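Local coordinates for protein Na Glutathione S-transferase 1 (Necator americanus, PDB 2ON7) that probably catalyses the conjugation of glutathione to electrophilic compounds, as other glutathione S-transferases do, in a human hookworm, at residues 17-22 with 27-32; 63-68 with 91-96. One frame throughout, in Å; residues are numbered along the deposited sequence.

Contact 1: residues 17-22 with 27-32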
loop_
_atom_site.group_PDB
_atom_site.type_symbol
_atom_site.label_atom_id
_atom_site.label_comp_id
_atom_site.label_asym_id
_atom_site.label_seq_id
_atom_site.Cartn_x
_atom_site.Cartn_y
_atom_site.Cartn_z
ATOM N N CYS A 17 10.403 -6.294 -8.452
ATOM C CA CYS A 17 9.115 -6.924 -8.738
ATOM C C CYS A 17 8.736 -6.644 -10.175
ATOM O O CYS A 17 8.480 -7.564 -10.951
ATOM C CB CYS A 17 8.009 -6.502 -7.736
ATOM S SG CYS A 17 6.286 -7.331 -7.830
ATOM N N ALA A 18 8.743 -5.369 -10.528
ATOM C CA ALA A 18 8.545 -4.902 -11.914
ATOM C C ALA A 18 9.405 -5.681 -12.882
ATOM O O ALA A 18 8.901 -6.180 -13.897
ATOM C CB ALA A 18 8.880 -3.430 -12.004
ATOM N N ARG A 19 10.704 -5.793 -12.570
ATOM C CA ARG A 19 11.634 -6.487 -13.448
ATOM C C ARG A 19 11.230 -7.933 -13.625
ATOM O O ARG A 19 11.321 -8.481 -14.710
ATOM C CB ARG A 19 13.074 -6.426 -12.917
ATOM C CG ARG A 19 13.609 -5.052 -12.820
ATOM C CD ARG A 19 14.991 -5.107 -12.260
ATOM N NE ARG A 19 15.556 -3.773 -12.110
ATOM C CZ ARG A 19 16.059 -3.278 -10.983
ATOM N NH1 ARG A 19 16.082 -4.011 -9.893
ATOM N NH2 ARG A 19 16.572 -2.053 -10.972
ATOM N N GLN A 20 10.854 -8.547 -12.514
ATOM C CA GLN A 20 10.423 -9.923 -12.507
ATOM C C GLN A 20 9.137 -10.093 -13.277
ATOM O O GLN A 20 8.988 -11.073 -13.909
ATOM C CB GLN A 20 10.386 -10.512 -11.070
ATOM C CG GLN A 20 11.810 -10.805 -10.585
ATOM C CD GLN A 20 11.926 -11.358 -9.177
ATOM O OE1 GLN A 20 12.960 -11.214 -8.520
ATOM N NE2 GLN A 20 10.896 -11.997 -8.717
ATOM N N ILE A 21 8.230 -9.134 -13.249
ATOM C CA ILE A 21 7.017 -9.246 -14.059
ATOM C C ILE A 21 7.319 -9.196 -15.534
ATOM O O ILE A 21 6.913 -10.089 -16.258
ATOM C CB ILE A 21 5.940 -8.219 -13.711
ATOM C CG1 ILE A 21 5.372 -8.513 -12.320
ATOM C CG2 ILE A 21 4.823 -8.275 -14.762
ATOM C CD1 ILE A 21 3.985 -9.069 -12.320
ATOM N N PHE A 22 8.070 -8.182 -15.958
ATOM C CA PHE A 22 8.561 -8.061 -17.343
ATOM C C PHE A 22 9.211 -9.340 -17.882
ATOM O O PHE A 22 8.914 -9.761 -19.010
ATOM C CB PHE A 22 9.607 -6.972 -17.414
ATOM C CG PHE A 22 9.051 -5.572 -17.414
ATOM C CD1 PHE A 22 7.994 -5.224 -18.244
ATOM C CD2 PHE A 22 9.649 -4.573 -16.642
ATOM C CE1 PHE A 22 7.520 -3.959 -18.268
ATOM C CE2 PHE A 22 9.179 -3.299 -16.681
ATOM C CZ PHE A 22 8.095 -2.990 -17.497
ATOM N N GLN A 27 8.851 -9.232 -21.807
ATOM C CA GLN A 27 8.640 -7.847 -22.185
ATOM C C GLN A 27 9.930 -7.073 -22.027
ATOM O O GLN A 27 10.402 -6.855 -20.930
ATOM C CB GLN A 27 7.541 -7.198 -21.302
ATOM C CG GLN A 27 7.153 -5.773 -21.696
ATOM C CD GLN A 27 6.607 -5.641 -23.128
ATOM O OE1 GLN A 27 7.156 -4.934 -23.939
ATOM N NE2 GLN A 27 5.530 -6.320 -23.421
ATOM N N GLU A 28 10.482 -6.681 -23.150
ATOM C CA GLU A 28 11.550 -5.720 -23.240
ATOM C C GLU A 28 11.180 -4.451 -22.508
ATOM O O GLU A 28 10.068 -3.960 -22.616
ATOM C CB GLU A 28 11.796 -5.359 -24.724
ATOM C CG GLU A 28 12.835 -4.225 -24.954
ATOM C CD GLU A 28 14.304 -4.719 -24.807
ATOM O OE1 GLU A 28 14.983 -4.319 -23.814
ATOM O OE2 GLU A 28 14.766 -5.506 -25.683
ATOM N N PHE A 29 12.150 -3.928 -21.774
ATOM C CA PHE A 29 12.044 -2.643 -21.175
ATOM C C PHE A 29 13.431 -2.061 -21.058
ATOM O O PHE A 29 14.422 -2.781 -21.102
ATOM C CB PHE A 29 11.352 -2.706 -19.802
ATOM C CG PHE A 29 12.116 -3.479 -18.754
ATOM C CD1 PHE A 29 12.620 -2.834 -17.624
ATOM C CD2 PHE A 29 12.260 -4.867 -18.853
ATOM C CE1 PHE A 29 13.322 -3.572 -16.657
ATOM C CE2 PHE A 29 12.948 -5.592 -17.888
ATOM C CZ PHE A 29 13.484 -4.956 -16.804
ATOM N N GLU A 30 13.467 -0.741 -20.908
ATOM C CA GLU A 30 14.685 -0.026 -20.598
ATOM C C GLU A 30 14.811 -0.070 -19.040
ATOM O O GLU A 30 13.943 0.412 -18.320
ATOM C CB GLU A 30 14.609 1.392 -21.184
ATOM C CG GLU A 30 15.914 2.173 -21.113
ATOM C CD GLU A 30 15.802 3.626 -21.577
ATOM O OE1 GLU A 30 16.873 4.281 -21.604
ATOM O OE2 GLU A 30 14.689 4.117 -21.917
ATOM N N ASP A 31 15.855 -0.748 -18.556
ATOM C CA ASP A 31 16.135 -0.933 -17.115
ATOM C C ASP A 31 17.224 0.073 -16.663
ATOM O O ASP A 31 18.403 -0.192 -16.813
ATOM C CB ASP A 31 16.547 -2.392 -16.835
ATOM C CG ASP A 31 16.754 -2.682 -15.333
ATOM O OD1 ASP A 31 17.583 -3.539 -14.987
ATOM O OD2 ASP A 31 16.103 -2.043 -14.497
ATOM N N VAL A 32 16.798 1.249 -16.171
ATOM C CA VAL A 32 17.721 2.395 -15.907
ATOM C C VAL A 32 18.085 2.399 -14.423
ATOM O O VAL A 32 17.215 2.516 -13.562
ATOM C CB VAL A 32 17.099 3.787 -16.305
ATOM C CG1 VAL A 32 18.137 4.973 -16.163
ATOM C CG2 VAL A 32 16.562 3.755 -17.704
HETATM O O HOH W 1 15.790 -0.093 -12.953
#
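Phe22 and Phe29 lie one over the other in an offset stack. Their centroids are 4.2 Å apart and the planes are tilted by 20°. Phe22 CD2 sits over the centre of the Phe29 ring, 3.4 Å from Phe29 CG. In return, Phe29 CB lies over the face of the Phe22 ring, toward its rim, in a CH-pi contact. Phe29 CG sits between its backbone N and carbonyl carbon (chi1 65°), and the ring lies against the helix over Phe22. Gln27 adds its CG methylene obliquely to the Phe22 ring, 3.6 Å from Phe22 CD1. The backbone joins here too: Gln27 N donates to Phe22 O over 2.8 Å, almost straight at 175°.

Next to the stack, Arg19 makes a polar contact. Its CG lies 4.0 Å from Phe29 CZ, and its extended chain brings NE to Asp31. Arg19 NE meets Asp31 OD2 at 3.0 Å in a salt bridge, near the guanidinium plane and on the syn side of the carboxylate but well out of its plane. A water accepts from Arg19 NH2 and also lies near Asp31 OD2 and Val32 O. Asp31 OD1 pairs with Arg33, so each carboxylate oxygen has an arginine. Arg19 NH1 pairs with Glu16.

The contact joins the helix and second strand of the beta-alpha-beta unit 4-9, 16-25 and 30-34, part of the thioredoxin-like domain. Tyr4 of strand 4-9 meets the Phe22 ring, Leu71 of helix 64-75 also packs on it, and Trp197 of helix 192-200 touches Arg19.

Contact 2: residues 63-68 with 91-96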
loop_
_atom_site.group_PDB
_atom_site.type_symbol
_atom_site.label_atom_id
_atom_site.label_comp_id
_atom_site.label_asym_id
_atom_site.label_seq_id
_atom_site.Cartn_x
_atom_site.Cartn_y
_atom_site.Cartn_z
ATOM N N GLN A 63 5.600 4.567 -7.344
ATOM C CA GLN A 63 5.165 3.641 -6.268
ATOM C C GLN A 63 5.209 2.177 -6.699
ATOM O O GLN A 63 4.468 1.768 -7.586
ATOM C CB GLN A 63 3.818 4.005 -5.679
ATOM C CG GLN A 63 3.834 5.229 -4.805
ATOM C CD GLN A 63 4.440 5.068 -3.397
ATOM O OE1 GLN A 63 4.813 3.996 -2.954
ATOM N NE2 GLN A 63 4.480 6.149 -2.686
ATOM N N SER A 64 6.069 1.398 -6.039
ATOM C CA SER A 64 6.414 0.057 -6.436
ATOM C C SER A 64 5.188 -0.798 -6.527
ATOM O O SER A 64 5.070 -1.645 -7.429
ATOM C CB SER A 64 7.419 -0.568 -5.448
ATOM O OG SER A 64 7.018 -0.229 -4.122
ATOM N N LEU A 65 4.266 -0.570 -5.592
ATOM C CA LEU A 65 3.107 -1.449 -5.460
ATOM C C LEU A 65 2.166 -1.195 -6.622
ATOM O O LEU A 65 1.705 -2.158 -7.265
ATOM C CB LEU A 65 2.414 -1.309 -4.106
ATOM C CG LEU A 65 3.064 -1.979 -2.857
ATOM C CD1 LEU A 65 2.250 -1.763 -1.546
ATOM C CD2 LEU A 65 3.314 -3.485 -3.024
ATOM N N ALA A 66 1.946 0.086 -6.909
ATOM C CA ALA A 66 1.081 0.561 -7.976
ATOM C C ALA A 66 1.640 0.170 -9.341
ATOM O O ALA A 66 0.862 -0.156 -10.230
ATOM C CB ALA A 66 0.891 2.123 -7.916
ATOM N N ILE A 67 2.960 0.249 -9.494
ATOM C CA ILE A 67 3.666 -0.207 -10.684
ATOM C C ILE A 67 3.571 -1.704 -10.827
ATOM O O ILE A 67 3.169 -2.211 -11.893
ATOM C CB ILE A 67 5.151 0.156 -10.623
ATOM C CG1 ILE A 67 5.339 1.679 -10.664
ATOM C CG2 ILE A 67 5.938 -0.539 -11.753
ATOM C CD1 ILE A 67 6.702 2.069 -10.241
ATOM N N CYS A 68 3.911 -2.421 -9.758
ATOM C CA CYS A 68 3.860 -3.877 -9.815
ATOM C C CYS A 68 2.408 -4.347 -10.137
ATOM O O CYS A 68 2.212 -5.250 -10.972
ATOM C CB CYS A 68 4.629 -4.610 -8.625
ATOM S SG CYS A 68 5.260 -6.146 -9.268
ATOM N N LEU A 91 -2.223 -8.969 0.543
ATOM C CA LEU A 91 -0.992 -9.615 0.991
ATOM C C LEU A 91 0.228 -8.762 0.737
ATOM O O LEU A 91 1.204 -8.838 1.441
ATOM C CB LEU A 91 -0.800 -10.962 0.302
ATOM C CG LEU A 91 -1.628 -12.156 0.812
ATOM C CD1 LEU A 91 -1.823 -13.165 -0.331
ATOM C CD2 LEU A 91 -0.957 -12.810 2.025
ATOM N N ALA A 92 0.171 -7.960 -0.302
ATOM C CA ALA A 92 1.271 -7.148 -0.701
ATOM C C ALA A 92 1.402 -5.979 0.262
ATOM O O ALA A 92 2.530 -5.504 0.475
ATOM C CB ALA A 92 1.034 -6.644 -2.103
ATOM N N ASP A 93 0.252 -5.502 0.774
ATOM C CA ASP A 93 0.146 -4.433 1.769
ATOM C C ASP A 93 0.563 -4.915 3.177
ATOM O O ASP A 93 1.097 -4.136 4.001
ATOM C CB ASP A 93 -1.321 -3.929 1.870
ATOM C CG ASP A 93 -1.702 -2.887 0.826
ATOM O OD1 ASP A 93 -0.832 -2.394 0.059
ATOM O OD2 ASP A 93 -2.908 -2.528 0.800
ATOM N N GLN A 94 0.253 -6.174 3.468
ATOM C CA GLN A 94 0.658 -6.792 4.737
ATOM C C GLN A 94 2.159 -6.945 4.754
ATOM O O GLN A 94 2.804 -6.603 5.746
ATOM C CB GLN A 94 -0.009 -8.171 4.936
ATOM C CG GLN A 94 0.229 -8.837 6.289
ATOM C CD GLN A 94 -0.330 -8.058 7.477
ATOM O OE1 GLN A 94 -1.212 -7.173 7.333
ATOM N NE2 GLN A 94 0.170 -8.399 8.675
ATOM N N TYR A 95 2.696 -7.479 3.650
ATOM C CA TYR A 95 4.129 -7.457 3.381
ATOM C C TYR A 95 4.795 -6.064 3.547
ATOM O O TYR A 95 5.865 -5.951 4.122
ATOM C CB TYR A 95 4.428 -8.037 2.005
ATOM C CG TYR A 95 5.831 -7.772 1.542
ATOM C CD1 TYR A 95 6.896 -8.581 1.950
ATOM C CD2 TYR A 95 6.100 -6.708 0.686
ATOM C CE1 TYR A 95 8.208 -8.315 1.504
ATOM C CE2 TYR A 95 7.373 -6.432 0.257
ATOM C CZ TYR A 95 8.424 -7.242 0.654
ATOM O OH TYR A 95 9.691 -6.924 0.200
ATOM N N SER A 96 4.174 -5.019 3.017
ATOM C CA SER A 96 4.694 -3.644 3.188
ATOM C C SER A 96 4.686 -3.150 4.633
ATOM O O SER A 96 5.643 -2.523 5.050
ATOM C CB SER A 96 3.932 -2.678 2.294
ATOM O OG SER A 96 3.851 -3.327 1.055
#
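Leu65 alone reaches from helix 64-68 to helix 91-96, and both its methyl groups touch. Leu65 CD2 packs mainly on the methyl of Ala92, with 4.0 Å between Leu65 CD2 and Ala92 CB. The other methyl comes closest to the oxygens, in van der Waals contacts. Leu65 CD1 lies 3.4 Å from Ser96 OG and 3.5 Å from Asp93 OD1. No hydrogen bond crosses between the segments.

The next shell fixes the oxygen beside Leu65. Ser96 OG donates to Ala92 O over 2.6 Å, one helical turn back. It is set there by a chi1 of -45°, which puts it beside its own backbone N. Ala92 O also accepts the helical bond from Ser96 N, so two donors of one residue grip it. Helices 64-68 and 91-96 run nearly antiparallel, at 156°, with axes 11.5 Å apart, and Leu65 spans the gap between them.

Further out, Trp155 of helix 155-168 touches both Leu65 and Ala92. The contact lies at the dimer interface: Leu65 packs on Asp93 of the second subunit, and Gln63 NE2 is hydrogen-bonded to Asp97 of that subunit. Helix 64-75 of the thioredoxin-like domain thus faces helix 82-109 of the all-helical domain.

In the fold
From the N terminus, the chain runs through strand 4-9 into helix 16-25. Contact 1 closes a short loop, with only four residues between its segments, and completes the beta-alpha-beta unit. The chain next passes through helix 36-42 and adds strands 53-56 and 59-62 before contact 2 opens at helix 64-75. Contact 2 closes a longer loop of 22 residues, on helix 82-109. The two are in series, neither nested nor crossed. Their centres lie 16 Å apart, yet a disulfide between Cys17 and Cys68 links helix 16-25 to helix 64-75. Contact 1 joins helix 16-25 to strand 30-34 within the thioredoxin-like domain; contact 2 ties that domain to the helical one, beside the second subunit.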